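Local coordinates for Mll8374 protein (Mesorhizobium loti, PDB 3B5E) that probably hydrolyses carboxylic esters, as a serine carboxylesterase of the alpha/beta-hydrolase fold, at residues F72-E76 with N120-L124; L116-N120 with G198-G202; L138-P144 with R160-G166; V151-A157 with L182-A188. All coordinates share one frame; numbering follows the deposited sequence.

How the contacts relate
Contacts 1 and 3 are buried, contact 2 lies nearer the surface and contact 4 is only partly covered. Contacts 1 and 2 share Asn120, because strand 113-118 leads straight into helix 120-131; contact 2 adds the serine and histidine of a probable catalytic triad, and contact 1 the amide beside it. Contact 3 joins two neighbouring strands of the central sheet, and its Arg143 reaches back to Gly198 of contact 2. Contact 4 lies beyond one face of the same sheet, near the start of strand 160-166, its Leu183 packing on Leu141 and Ile163 of contact 3. Backbone bonding dominates contact 3, whereas polar side chains direct contacts 1 and 2; contact 4 mixes both.

Contact 1 (F72-E76 with N120-L124); sequences FRWFE and NGANL. With SO4 (sulfate ion), chain C; EDO (1,2-ethanediol), chain I.
Asn120 and Phe75 meet because of their first torsions: CG of Asn120 is anti to the backbone N (chi1 -175°), which sends its amide out from the start of helix 120-131, and CG of Phe75 is tucked between its own N and carbonyl carbon (chi1 46°), which swings the ring in against that amide. Asn120 OD1 accepts the backbone N-H of Trp74 at 2.9 Å in a nearly straight bond. ND2 of the same amide stands over one face of the Phe75 ring, 3.3 Å from CZ, with the two planes steeply inclined. Gly121 CA lies 3.6 Å from Trp74 CD1; the indole NE1 is bound by His37 O. Leu124 adds a greasy surface, its CD2 3.9 Å from Phe75 CD2. Arg73 bends at chi3 so that NE (2.8 Å) and NH2 both grip Phe75 O in the guanidinium plane, with Asn120 over one face. Its NH1 donates to O2 of a bound sulfate at 2.9 Å. With its guanidinium fixed on Phe75 O, Arg73 can present positive charge beside the probable active site, and the sulfate, likely from the crystallisation liquor, is consistent with a place that favours anions.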
loop_
_atom_site.group_PDB
_atom_site.type_symbol
_atom_site.label_atom_id
_atom_site.label_comp_id
_atom_site.label_asym_id
_atom_site.label_seq_id
_atom_site.Cartn_x
_atom_site.Cartn_y
_atom_site.Cartn_z
ATOM N N PHE A 72 2.278 14.116 4.758
ATOM C CA PHE A 72 3.350 13.548 3.965
ATOM C C PHE A 72 2.782 12.870 2.710
ATOM O O PHE A 72 1.563 12.605 2.592
ATOM C CB PHE A 72 4.191 12.568 4.833
ATOM C CG PHE A 72 4.717 13.215 6.090
ATOM C CD1 PHE A 72 5.914 13.918 6.068
ATOM C CD2 PHE A 72 3.964 13.213 7.278
ATOM C CE1 PHE A 72 6.356 14.593 7.197
ATOM C CE2 PHE A 72 4.412 13.882 8.411
ATOM C CZ PHE A 72 5.607 14.567 8.362
ATOM N N ARG A 73 3.684 12.615 1.779
ATOM C CA ARG A 73 3.384 11.851 0.590
ATOM C C ARG A 73 4.582 10.997 0.225
ATOM O O ARG A 73 5.668 11.188 0.754
ATOM C CB ARG A 73 2.985 12.779 -0.567
ATOM C CG ARG A 73 4.015 13.888 -0.938
ATOM C CD ARG A 73 3.506 14.766 -2.090
ATOM N NE ARG A 73 3.166 13.917 -3.230
ATOM C CZ ARG A 73 1.950 13.626 -3.661
ATOM N NH1 ARG A 73 0.874 14.216 -3.153
ATOM N NH2 ARG A 73 1.816 12.776 -4.678
ATOM N N TRP A 74 4.350 10.072 -0.704
ATOM C CA TRP A 74 5.283 8.992 -1.029
ATOM C C TRP A 74 6.220 9.304 -2.194
ATOM O O TRP A 74 7.293 8.745 -2.295
ATOM C CB TRP A 74 4.471 7.712 -1.291
ATOM C CG TRP A 74 3.812 7.256 0.005
ATOM C CD1 TRP A 74 2.529 7.461 0.394
ATOM C CD2 TRP A 74 4.454 6.564 1.086
ATOM N NE1 TRP A 74 2.330 6.971 1.653
ATOM C CE2 TRP A 74 3.494 6.411 2.105
ATOM C CE3 TRP A 74 5.755 6.093 1.304
ATOM C CZ2 TRP A 74 3.778 5.772 3.283
ATOM C CZ3 TRP A 74 6.027 5.465 2.473
ATOM C CH2 TRP A 74 5.049 5.318 3.456
ATOM N N PHE A 75 5.780 10.172 -3.092
ATOM C CA PHE A 75 6.607 10.619 -4.217
ATOM C C PHE A 75 6.031 11.910 -4.778
ATOM O O PHE A 75 4.865 12.204 -4.582
ATOM C CB PHE A 75 6.766 9.530 -5.306
ATOM C CG PHE A 75 5.489 8.841 -5.694
ATOM C CD1 PHE A 75 4.573 9.449 -6.569
ATOM C CD2 PHE A 75 5.199 7.559 -5.226
ATOM C CE1 PHE A 75 3.418 8.801 -6.955
ATOM C CE2 PHE A 75 4.020 6.926 -5.571
ATOM C CZ PHE A 75 3.119 7.548 -6.457
ATOM N N GLU A 76 6.851 12.663 -5.488
ATOM C CA GLU A 76 6.465 13.996 -5.923
ATOM C C GLU A 76 5.393 13.943 -6.996
ATOM O O GLU A 76 5.377 13.059 -7.863
ATOM C CB GLU A 76 7.689 14.760 -6.440
ATOM C CG GLU A 76 8.795 14.912 -5.415
ATOM C CD GLU A 76 8.552 16.009 -4.359
ATOM O OE1 GLU A 76 7.447 16.611 -4.322
ATOM O OE2 GLU A 76 9.492 16.255 -3.549
ATOM N N ASN A 120 -2.285 7.632 -2.990
ATOM C CA ASN A 120 -0.839 7.784 -3.203
ATOM C C ASN A 120 -0.052 6.601 -2.603
ATOM O O ASN A 120 0.841 6.066 -3.236
ATOM C CB ASN A 120 -0.387 9.113 -2.615
ATOM C CG ASN A 120 1.085 9.429 -2.883
ATOM O OD1 ASN A 120 1.771 9.853 -1.974
ATOM N ND2 ASN A 120 1.559 9.234 -4.117
ATOM N N GLY A 121 -0.436 6.153 -1.400
ATOM C CA GLY A 121 0.216 4.987 -0.797
ATOM C C GLY A 121 0.015 3.685 -1.559
ATOM O O GLY A 121 0.922 2.854 -1.615
ATOM N N ALA A 122 -1.186 3.495 -2.118
ATOM C CA ALA A 122 -1.495 2.338 -2.998
ATOM C C ALA A 122 -0.602 2.398 -4.229
ATOM O O ALA A 122 -0.177 1.350 -4.728
ATOM C CB ALA A 122 -2.976 2.304 -3.421
ATOM N N ASN A 123 -0.321 3.605 -4.712
ATOM C CA ASN A 123 0.435 3.761 -5.943
ATOM C C ASN A 123 1.935 3.548 -5.713
ATOM O O ASN A 123 2.655 3.160 -6.614
ATOM C CB ASN A 123 0.095 5.104 -6.611
ATOM C CG ASN A 123 -1.414 5.252 -6.850
ATOM O OD1 ASN A 123 -2.101 4.244 -7.088
ATOM N ND2 ASN A 123 -1.931 6.474 -6.748
ATOM N N LEU A 124 2.399 3.800 -4.489
ATOM C CA LEU A 124 3.730 3.336 -4.060
ATOM C C LEU A 124 3.768 1.813 -4.073
ATOM O O LEU A 124 4.679 1.239 -4.633
ATOM C CB LEU A 124 4.072 3.863 -2.639
ATOM C CG LEU A 124 5.540 3.805 -2.136
ATOM C CD1 LEU A 124 5.942 2.341 -1.837
ATOM C CD2 LEU A 124 6.518 4.483 -3.159
HETATM S S SO4 C . -2.122 12.247 -4.902
HETATM O O1 SO4 C . -1.078 11.277 -5.117
HETATM O O2 SO4 C . -1.783 13.268 -3.929
HETATM O O3 SO4 C . -3.251 11.625 -4.335
HETATM O O4 SO4 C . -2.401 12.940 -6.152
HETATM C C1 EDO I . -4.051 9.215 -6.714
HETATM O O1 EDO I . -3.537 9.305 -5.397
HETATM C C2 EDO I . -5.255 8.284 -6.741
HETATM O O2 EDO I . -4.922 6.879 -6.799
#

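Contact 2 (L116-N120 with G198-G202); sequences LGYSN and GHDIG. With EDO (1,2-ethanediol), chain F; EDO (1,2-ethanediol), chain I.
Ser119 turns the chain with phi 59° and psi -118°, a strained conformation between strand 113-118 and helix 120-131, and this sharp bend brings it opposite His199 of the loop 198-202, with the CA atoms 8.4 Å apart. The Gly117-Tyr118-Ser119-Asn120-Gly121 sequence fits the nucleophile elbow of alpha/beta-hydrolases, where small glycines allow so tight a turn. Ser119 OG lies at the edge of the His199 imidazole, 2.9 Å from NE2, and either atom could be the donor. On the far side of the ring ND1 is hydrogen-bonded to Asp169 OD2, so the three residues have the geometry of a Ser-His-Asp catalytic triad, as expected of a carboxylesterase. A 1,2-ethanediol oxygen also lies beside Ser119 OG, in what is probably the substrate pocket.

Tyr118 suits its place by being both flat and polar. Its ring offers one face to Ile201, whose CD1 sits 3.9 Å from the ring centroid in a CH-pi contact, while Ile201 CG2 touches CE1 at 3.5 Å. Ser119 CB lies against the opposite face. At the tip, Tyr118 OH donates to His199 O at 2.7 Å, approaching from above the carbonyl plane; this ties the backbone of the histidine loop to the elbow and probably helps to position the imidazole. The phenol oxygen in turn accepts a hydrogen from a water 2.8 Å from Tyr118 OH, and that water donates its other hydrogen to Asp200 OD1 at 3.0 Å.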
loop_
_atom_site.group_PDB
_atom_site.type_symbol
_atom_site.label_atom_id
_atom_site.label_comp_id
_atom_site.label_asym_id
_atom_site.label_seq_id
_atom_site.Cartn_x
_atom_site.Cartn_y
_atom_site.Cartn_z
ATOM N N LEU A 116 -0.810 -2.788 2.344
ATOM C CA LEU A 116 -2.093 -2.067 2.278
ATOM C C LEU A 116 -1.839 -0.565 2.104
ATOM O O LEU A 116 -1.371 0.101 3.036
ATOM C CB LEU A 116 -2.925 -2.348 3.546
ATOM C CG LEU A 116 -4.237 -1.558 3.786
ATOM C CD1 LEU A 116 -5.340 -1.960 2.762
ATOM C CD2 LEU A 116 -4.747 -1.671 5.233
ATOM N N GLY A 117 -2.178 -0.037 0.916
ATOM C CA GLY A 117 -1.997 1.373 0.590
ATOM C C GLY A 117 -3.316 2.036 0.255
ATOM O O GLY A 117 -4.247 1.412 -0.280
ATOM N N TYR A 118 -3.390 3.304 0.593
ATOM C CA TYR A 118 -4.486 4.180 0.211
ATOM C C TYR A 118 -4.005 5.279 -0.706
ATOM O O TYR A 118 -3.117 6.075 -0.339
ATOM C CB TYR A 118 -5.130 4.771 1.447
ATOM C CG TYR A 118 -6.191 5.829 1.176
ATOM C CD1 TYR A 118 -7.176 5.639 0.214
ATOM C CD2 TYR A 118 -6.210 7.020 1.920
ATOM C CE1 TYR A 118 -8.143 6.594 -0.013
ATOM C CE2 TYR A 118 -7.156 7.979 1.703
ATOM C CZ TYR A 118 -8.113 7.785 0.708
ATOM O OH TYR A 118 -9.081 8.736 0.508
ATOM N N SER A 119 -4.594 5.294 -1.910
ATOM C CA SER A 119 -4.421 6.360 -2.885
ATOM C C SER A 119 -2.917 6.491 -3.251
ATOM O O SER A 119 -2.355 5.539 -3.789
ATOM C CB SER A 119 -5.091 7.629 -2.369
ATOM O OG SER A 119 -5.374 8.514 -3.428
ATOM N N ASN A 120 -2.285 7.632 -2.990
ATOM C CA ASN A 120 -0.839 7.784 -3.203
ATOM C C ASN A 120 -0.052 6.601 -2.603
ATOM O O ASN A 120 0.841 6.066 -3.236
ATOM C CB ASN A 120 -0.387 9.113 -2.615
ATOM C CG ASN A 120 1.085 9.429 -2.883
ATOM O OD1 ASN A 120 1.771 9.853 -1.974
ATOM N ND2 ASN A 120 1.559 9.234 -4.117
ATOM N N GLY A 198 -17.125 7.057 -2.393
ATOM C CA GLY A 198 -16.249 7.911 -3.160
ATOM C C GLY A 198 -14.779 7.616 -2.948
ATOM O O GLY A 198 -14.358 6.466 -2.783
ATOM N N HIS A 199 -13.974 8.674 -2.966
ATOM C CA HIS A 199 -12.532 8.533 -2.733
ATOM C C HIS A 199 -12.163 8.244 -1.262
ATOM O O HIS A 199 -11.091 7.734 -1.004
ATOM C CB HIS A 199 -11.791 9.766 -3.231
ATOM C CG HIS A 199 -10.327 9.544 -3.360
ATOM N ND1 HIS A 199 -9.787 8.723 -4.323
ATOM C CD2 HIS A 199 -9.284 10.019 -2.635
ATOM C CE1 HIS A 199 -8.472 8.711 -4.198
ATOM N NE2 HIS A 199 -8.144 9.471 -3.167
ATOM N N ASP A 200 -13.057 8.534 -0.327
ATOM C CA ASP A 200 -12.811 8.246 1.070
ATOM C C ASP A 200 -12.918 6.743 1.310
ATOM O O ASP A 200 -13.654 6.036 0.618
ATOM C CB ASP A 200 -13.830 8.934 1.991
ATOM C CG ASP A 200 -13.562 10.436 2.191
ATOM O OD1 ASP A 200 -12.552 10.990 1.674
ATOM O OD2 ASP A 200 -14.391 11.075 2.900
ATOM N N ILE A 201 -12.213 6.282 2.338
ATOM C CA ILE A 201 -12.214 4.885 2.690
ATOM C C ILE A 201 -12.785 4.704 4.073
ATOM O O ILE A 201 -12.869 5.646 4.868
ATOM C CB ILE A 201 -10.801 4.252 2.584
ATOM C CG1 ILE A 201 -9.775 5.031 3.430
ATOM C CG2 ILE A 201 -10.367 4.135 1.086
ATOM C CD1 ILE A 201 -8.463 4.281 3.636
ATOM N N GLY A 202 -13.192 3.486 4.373
ATOM C CA GLY A 202 -13.927 3.245 5.615
ATOM C C GLY A 202 -14.273 1.797 5.855
ATOM O O GLY A 202 -13.640 0.907 5.342
HETATM C C1 EDO F . -15.142 11.101 -0.856
HETATM O O1 EDO F . -15.856 9.868 -0.537
HETATM C C2 EDO F . -15.593 11.812 -2.141
HETATM O O2 EDO F . -14.960 11.287 -3.324
HETATM C C1 EDO I . -4.051 9.215 -6.714
HETATM O O1 EDO I . -3.537 9.305 -5.397
HETATM C C2 EDO I . -5.255 8.284 -6.741
HETATM O O2 EDO I . -4.922 6.879 -6.799
HETATM O O HOH W 1 -9.646 10.632 2.432
#

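Contact 3 (L138-P144 with R160-G166); sequences LAALLRP and RTLIIAG. With EDO (1,2-ethanediol), chain I.
The central sheet of the alpha/beta-hydrolase fold is continued here by two parallel neighbours, with Leu138 to Leu142 paired in step with Arg160 to Ile164; the axes of the two segments come within 4.7 Å of each other. The loop that links them contains no helix. Backbone bonds alternate between the strands: Ala139 N to Arg160 O, Leu162 N to Ala139 O (2.8 Å), Leu141 N to Leu162 O and Ile164 N to Leu141 O. Small and branched apolar residues suit a sheet covered on both faces. Leu142 and Ile164 lie side by side, pointing the same way, CD2 to CD1 at 3.6 Å, while on the other face Leu141 CD1 meets Ile163 CG1 at 4.2 Å.

Past the strand end Arg143 adopts positive phi and psi. Its N continues the strand pairing by donating to Ile164 O (2.9 Å), and a bend at chi2 (-67°) folds the side chain back to add a second bond to that oxygen, from NH1 above the carbonyl plane (3.0 Å). NE binds Gly198 O and NH1 forms a salt bridge with Asp205, so this buried arginine links the sheet to the histidine loop. Leu162 and Ile164 pack on helix 203-214, where Arg160 makes a cation-pi contact with Trp212; Ala139, Leu141, Thr161 and Ile163 face the other way, toward helices 120-131 and 176-185.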
loop_
_atom_site.group_PDB
_atom_site.type_symbol
_atom_site.label_atom_id
_atom_site.label_comp_id
_atom_site.label_asym_id
_atom_site.label_seq_id
_atom_site.Cartn_x
_atom_site.Cartn_y
_atom_site.Cartn_z
ATOM N N LEU A 138 1.238 -10.061 -1.407
ATOM C CA LEU A 138 -0.166 -9.725 -1.188
ATOM C C LEU A 138 -0.268 -8.214 -1.095
ATOM O O LEU A 138 0.457 -7.600 -0.314
ATOM C CB LEU A 138 -0.681 -10.337 0.122
ATOM C CG LEU A 138 -0.833 -11.859 0.303
ATOM C CD1 LEU A 138 -1.393 -12.172 1.697
ATOM C CD2 LEU A 138 -1.724 -12.459 -0.777
ATOM N N ALA A 139 -1.134 -7.613 -1.911
ATOM C CA ALA A 139 -1.307 -6.166 -1.922
ATOM C C ALA A 139 -2.794 -5.827 -1.915
ATOM O O ALA A 139 -3.570 -6.439 -2.642
ATOM C CB ALA A 139 -0.668 -5.544 -3.141
ATOM N N ALA A 140 -3.165 -4.851 -1.104
ATOM C CA ALA A 140 -4.534 -4.317 -1.046
ATOM C C ALA A 140 -4.418 -2.835 -1.391
ATOM O O ALA A 140 -3.789 -2.055 -0.645
ATOM C CB ALA A 140 -5.156 -4.504 0.308
ATOM N N LEU A 141 -5.006 -2.468 -2.538
ATOM C CA LEU A 141 -4.825 -1.167 -3.130
ATOM C C LEU A 141 -6.168 -0.430 -3.092
ATOM O O LEU A 141 -7.095 -0.765 -3.842
ATOM C CB LEU A 141 -4.351 -1.286 -4.595
ATOM C CG LEU A 141 -3.096 -2.135 -4.877
ATOM C CD1 LEU A 141 -2.769 -2.136 -6.357
ATOM C CD2 LEU A 141 -1.874 -1.691 -4.087
ATOM N N LEU A 142 -6.263 0.578 -2.237
ATOM C CA LEU A 142 -7.522 1.299 -2.034
ATOM C C LEU A 142 -7.461 2.599 -2.833
ATOM O O LEU A 142 -6.566 3.423 -2.610
ATOM C CB LEU A 142 -7.750 1.581 -0.562
ATOM C CG LEU A 142 -7.742 0.365 0.370
ATOM C CD1 LEU A 142 -8.092 0.800 1.802
ATOM C CD2 LEU A 142 -8.662 -0.744 -0.147
ATOM N N ARG A 143 -8.395 2.754 -3.774
ATOM C CA ARG A 143 -8.471 3.915 -4.680
ATOM C C ARG A 143 -7.161 4.215 -5.443
ATOM O O ARG A 143 -6.686 5.342 -5.431
ATOM C CB ARG A 143 -8.964 5.156 -3.963
ATOM C CG ARG A 143 -10.089 4.941 -2.974
ATOM C CD ARG A 143 -11.397 4.507 -3.644
ATOM N NE ARG A 143 -12.408 4.467 -2.598
ATOM C CZ ARG A 143 -12.574 3.454 -1.758
ATOM N NH1 ARG A 143 -11.895 2.318 -1.881
ATOM N NH2 ARG A 143 -13.462 3.559 -0.794
ATOM N N PRO A 144 -6.574 3.199 -6.131
ATOM C CA PRO A 144 -5.331 3.365 -6.850
ATOM C C PRO A 144 -5.530 3.839 -8.297
ATOM O O PRO A 144 -6.641 3.894 -8.782
ATOM C CB PRO A 144 -4.777 1.942 -6.877
ATOM C CG PRO A 144 -6.074 1.124 -7.044
ATOM C CD PRO A 144 -7.080 1.812 -6.231
ATOM N N ARG A 160 -1.214 -11.977 -5.362
ATOM C CA ARG A 160 -2.604 -11.618 -5.281
ATOM C C ARG A 160 -2.726 -10.141 -4.926
ATOM O O ARG A 160 -2.161 -9.677 -3.906
ATOM C CB ARG A 160 -3.308 -12.462 -4.226
ATOM C CG ARG A 160 -3.388 -13.942 -4.566
ATOM C CD ARG A 160 -3.833 -14.724 -3.290
ATOM N NE ARG A 160 -5.255 -14.481 -2.954
ATOM C CZ ARG A 160 -5.769 -13.979 -1.813
ATOM N NH1 ARG A 160 -5.043 -13.602 -0.758
ATOM N NH2 ARG A 160 -7.077 -13.859 -1.738
ATOM N N THR A 161 -3.490 -9.429 -5.749
ATOM C CA THR A 161 -3.746 -8.021 -5.567
ATOM C C THR A 161 -5.253 -7.797 -5.461
ATOM O O THR A 161 -6.024 -8.303 -6.291
ATOM C CB THR A 161 -3.203 -7.221 -6.748
ATOM O OG1 THR A 161 -1.888 -7.695 -7.078
ATOM C CG2 THR A 161 -3.155 -5.741 -6.400
ATOM N N LEU A 162 -5.666 -7.081 -4.416
ATOM C CA LEU A 162 -7.015 -6.608 -4.269
ATOM C C LEU A 162 -6.999 -5.104 -4.627
ATOM O O LEU A 162 -6.102 -4.381 -4.192
ATOM C CB LEU A 162 -7.502 -6.817 -2.827
ATOM C CG LEU A 162 -8.799 -6.157 -2.428
ATOM C CD1 LEU A 162 -10.055 -6.820 -3.072
ATOM C CD2 LEU A 162 -8.885 -6.156 -0.901
ATOM N N ILE A 163 -7.991 -4.663 -5.419
ATOM C CA ILE A 163 -8.223 -3.256 -5.753
ATOM C C ILE A 163 -9.635 -2.907 -5.327
ATOM O O ILE A 163 -10.591 -3.685 -5.608
ATOM C CB ILE A 163 -8.029 -2.992 -7.286
ATOM C CG1 ILE A 163 -6.564 -3.195 -7.683
ATOM C CG2 ILE A 163 -8.580 -1.604 -7.669
ATOM C CD1 ILE A 163 -6.357 -3.285 -9.193
ATOM N N ILE A 164 -9.795 -1.800 -4.588
ATOM C CA ILE A 164 -11.128 -1.302 -4.287
ATOM C C ILE A 164 -11.290 0.112 -4.801
ATOM O O ILE A 164 -10.613 1.037 -4.329
ATOM C CB ILE A 164 -11.440 -1.318 -2.809
ATOM C CG1 ILE A 164 -11.091 -2.671 -2.193
ATOM C CG2 ILE A 164 -12.956 -0.949 -2.588
ATOM C CD1 ILE A 164 -11.537 -2.809 -0.741
ATOM N N ALA A 165 -12.150 0.242 -5.814
ATOM C CA ALA A 165 -12.500 1.487 -6.470
ATOM C C ALA A 165 -13.768 2.022 -5.870
ATOM O O ALA A 165 -14.669 1.286 -5.460
ATOM C CB ALA A 165 -12.710 1.272 -7.978
ATOM N N GLY A 166 -13.886 3.343 -5.900
ATOM C CA GLY A 166 -15.115 3.953 -5.448
ATOM C C GLY A 166 -15.996 4.372 -6.619
ATOM O O GLY A 166 -15.569 5.113 -7.476
HETATM C C1 EDO I . -4.051 9.215 -6.714
HETATM O O1 EDO I . -3.537 9.305 -5.397
HETATM C C2 EDO I . -5.255 8.284 -6.741
HETATM O O2 EDO I . -4.922 6.879 -6.799
#

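Contact 4 (V151-A157 with L182-A188); sequences VPATDLA and LLSRHGA. With EDO (1,2-ethanediol), chain G.
His186 reaches from the end of helix 176-185 into the curve of the loop 151-157. Its CB rests against Leu156 CD1 at 3.8 Å, and CG, turned to lie beside the backbone N (chi1 -78°), aims the imidazole at the loop carbonyls. ND1 donates to Thr154 O at 2.8 Å; the carbonyl oxygen lies in the ring plane and is met on a lone pair, which fixes the rotation of the ring. CE1 comes edge-on to Pro152 O at 3.1 Å. At the tip NE2 is hydrogen-bonded to O1 of a 1,2-ethanediol, probably a crystallisation additive, 2.6 Å away, and Val151 CG1 lies 3.8 Å from the same nitrogen. A histidine suits the place because its ND1-H serves the Thr154 carbonyl while the ring edge fits against Pro152 O and the apolar CB against Leu156.

The backbone completes the join: Leu156 N donates to His186 O at 2.7 Å. Gly187, with its positive phi, closes the helix in a Schellman motif, while across from it Asp155 OD1 accepts from Ala157 N in an Asx turn. Leu156, the apolar centre, sets CD1 3.9 Å from Leu183 CD2 and CB near Ala188 CB. The loop also leans on helix 120-131, through Leu156 on Met129 and Leu130 and through Thr154 OG1 bonded to Leu130 O, whereas Leu183 and Ala188 pack on Thr161 of strand 160-166.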
loop_
_atom_site.group_PDB
_atom_site.type_symbol
_atom_site.label_atom_id
_atom_site.label_comp_id
_atom_site.label_asym_id
_atom_site.label_seq_id
_atom_site.Cartn_x
_atom_site.Cartn_y
_atom_site.Cartn_z
ATOM N N VAL A 151 6.787 0.802 -17.714
ATOM C CA VAL A 151 6.695 -0.329 -16.811
ATOM C C VAL A 151 7.659 -1.369 -17.325
ATOM O O VAL A 151 7.632 -1.688 -18.503
ATOM C CB VAL A 151 5.252 -0.889 -16.781
ATOM C CG1 VAL A 151 5.124 -1.946 -15.735
ATOM C CG2 VAL A 151 4.242 0.248 -16.535
ATOM N N PRO A 152 8.529 -1.895 -16.463
ATOM C CA PRO A 152 9.363 -2.988 -16.930
ATOM C C PRO A 152 8.538 -4.259 -17.136
ATOM O O PRO A 152 7.417 -4.329 -16.667
ATOM C CB PRO A 152 10.374 -3.188 -15.799
ATOM C CG PRO A 152 10.044 -2.212 -14.765
ATOM C CD PRO A 152 8.766 -1.574 -15.047
ATOM N N ALA A 153 9.121 -5.261 -17.799
ATOM C CA ALA A 153 8.434 -6.520 -18.116
ATOM C C ALA A 153 8.458 -7.421 -16.905
ATOM O O ALA A 153 8.937 -8.542 -16.973
ATOM C CB ALA A 153 9.123 -7.223 -19.277
ATOM N N THR A 154 7.947 -6.932 -15.794
ATOM C CA THR A 154 8.018 -7.650 -14.529
ATOM C C THR A 154 6.964 -8.738 -14.459
ATOM O O THR A 154 5.808 -8.509 -14.796
ATOM C CB THR A 154 7.827 -6.668 -13.345
ATOM O OG1 THR A 154 8.859 -5.683 -13.421
ATOM C CG2 THR A 154 7.941 -7.380 -12.018
ATOM N N ASP A 155 7.374 -9.916 -14.001
ATOM C CA ASP A 155 6.470 -11.044 -13.884
ATOM C C ASP A 155 5.901 -11.056 -12.480
ATOM O O ASP A 155 6.636 -11.305 -11.529
ATOM C CB ASP A 155 7.207 -12.358 -14.182
ATOM C CG ASP A 155 6.286 -13.581 -14.159
ATOM O OD1 ASP A 155 5.085 -13.446 -13.847
ATOM O OD2 ASP A 155 6.777 -14.690 -14.477
ATOM N N LEU A 156 4.594 -10.814 -12.362
ATOM C CA LEU A 156 3.922 -10.747 -11.064
ATOM C C LEU A 156 3.197 -12.062 -10.746
ATOM O O LEU A 156 2.338 -12.117 -9.852
ATOM C CB LEU A 156 2.907 -9.587 -11.047
ATOM C CG LEU A 156 3.437 -8.173 -11.328
ATOM C CD1 LEU A 156 2.284 -7.172 -11.339
ATOM C CD2 LEU A 156 4.514 -7.715 -10.358
ATOM N N ALA A 157 3.521 -13.120 -11.490
ATOM C CA ALA A 157 2.881 -14.408 -11.291
ATOM C C ALA A 157 2.962 -14.758 -9.825
ATOM O O ALA A 157 4.004 -14.620 -9.200
ATOM C CB ALA A 157 3.547 -15.490 -12.133
ATOM N N LEU A 182 -3.328 -3.761 -16.584
ATOM C CA LEU A 182 -1.870 -3.756 -16.421
ATOM C C LEU A 182 -1.385 -4.880 -15.502
ATOM O O LEU A 182 -0.485 -5.633 -15.854
ATOM C CB LEU A 182 -1.429 -2.401 -15.865
ATOM C CG LEU A 182 0.064 -2.185 -15.635
ATOM C CD1 LEU A 182 0.774 -2.103 -16.953
ATOM C CD2 LEU A 182 0.273 -0.919 -14.782
ATOM N N LEU A 183 -1.957 -4.974 -14.303
ATOM C CA LEU A 183 -1.484 -5.938 -13.314
ATOM C C LEU A 183 -1.793 -7.368 -13.777
ATOM O O LEU A 183 -0.959 -8.250 -13.631
ATOM C CB LEU A 183 -2.064 -5.635 -11.937
ATOM C CG LEU A 183 -1.667 -4.270 -11.321
ATOM C CD1 LEU A 183 -2.381 -4.015 -9.971
ATOM C CD2 LEU A 183 -0.152 -4.140 -11.139
ATOM N N SER A 184 -2.984 -7.558 -14.349
ATOM C CA SER A 184 -3.389 -8.826 -14.956
ATOM C C SER A 184 -2.404 -9.260 -16.033
ATOM O O SER A 184 -1.902 -10.381 -16.003
ATOM C CB SER A 184 -4.802 -8.731 -15.561
ATOM O OG SER A 184 -5.258 -10.020 -15.947
ATOM N N ARG A 185 -2.115 -8.363 -16.969
ATOM C CA ARG A 185 -1.193 -8.665 -18.059
ATOM C C ARG A 185 0.179 -9.097 -17.551
ATOM O O ARG A 185 0.812 -9.951 -18.170
ATOM C CB ARG A 185 -1.008 -7.490 -19.013
ATOM C CG ARG A 185 -2.179 -7.257 -19.957
ATOM C CD ARG A 185 -1.977 -6.011 -20.798
ATOM N NE ARG A 185 -0.686 -6.011 -21.479
ATOM N N HIS A 186 0.611 -8.556 -16.417
ATOM C CA HIS A 186 1.908 -8.904 -15.859
ATOM C C HIS A 186 1.869 -10.163 -15.012
ATOM O O HIS A 186 2.886 -10.612 -14.502
ATOM C CB HIS A 186 2.470 -7.732 -15.070
ATOM C CG HIS A 186 3.044 -6.670 -15.941
ATOM N ND1 HIS A 186 4.391 -6.578 -16.204
ATOM C CD2 HIS A 186 2.448 -5.692 -16.665
ATOM C CE1 HIS A 186 4.600 -5.568 -17.029
ATOM N NE2 HIS A 186 3.439 -5.013 -17.319
ATOM N N GLY A 187 0.679 -10.717 -14.858
ATOM C CA GLY A 187 0.512 -12.021 -14.263
ATOM C C GLY A 187 -0.009 -12.043 -12.847
ATOM O O GLY A 187 -0.101 -13.112 -12.279
ATOM N N ALA A 188 -0.365 -10.887 -12.283
ATOM C CA ALA A 188 -0.954 -10.829 -10.952
ATOM C C ALA A 188 -2.360 -11.440 -10.972
ATOM O O ALA A 188 -3.060 -11.390 -11.975
ATOM C CB ALA A 188 -1.000 -9.401 -10.450
HETATM C C1 EDO G . 2.783 -3.435 -20.412
HETATM O O1 EDO G . 3.286 -3.086 -19.120
HETATM C C2 EDO G . 1.280 -3.326 -20.364
HETATM O O2 EDO G . 0.806 -4.614 -19.989
#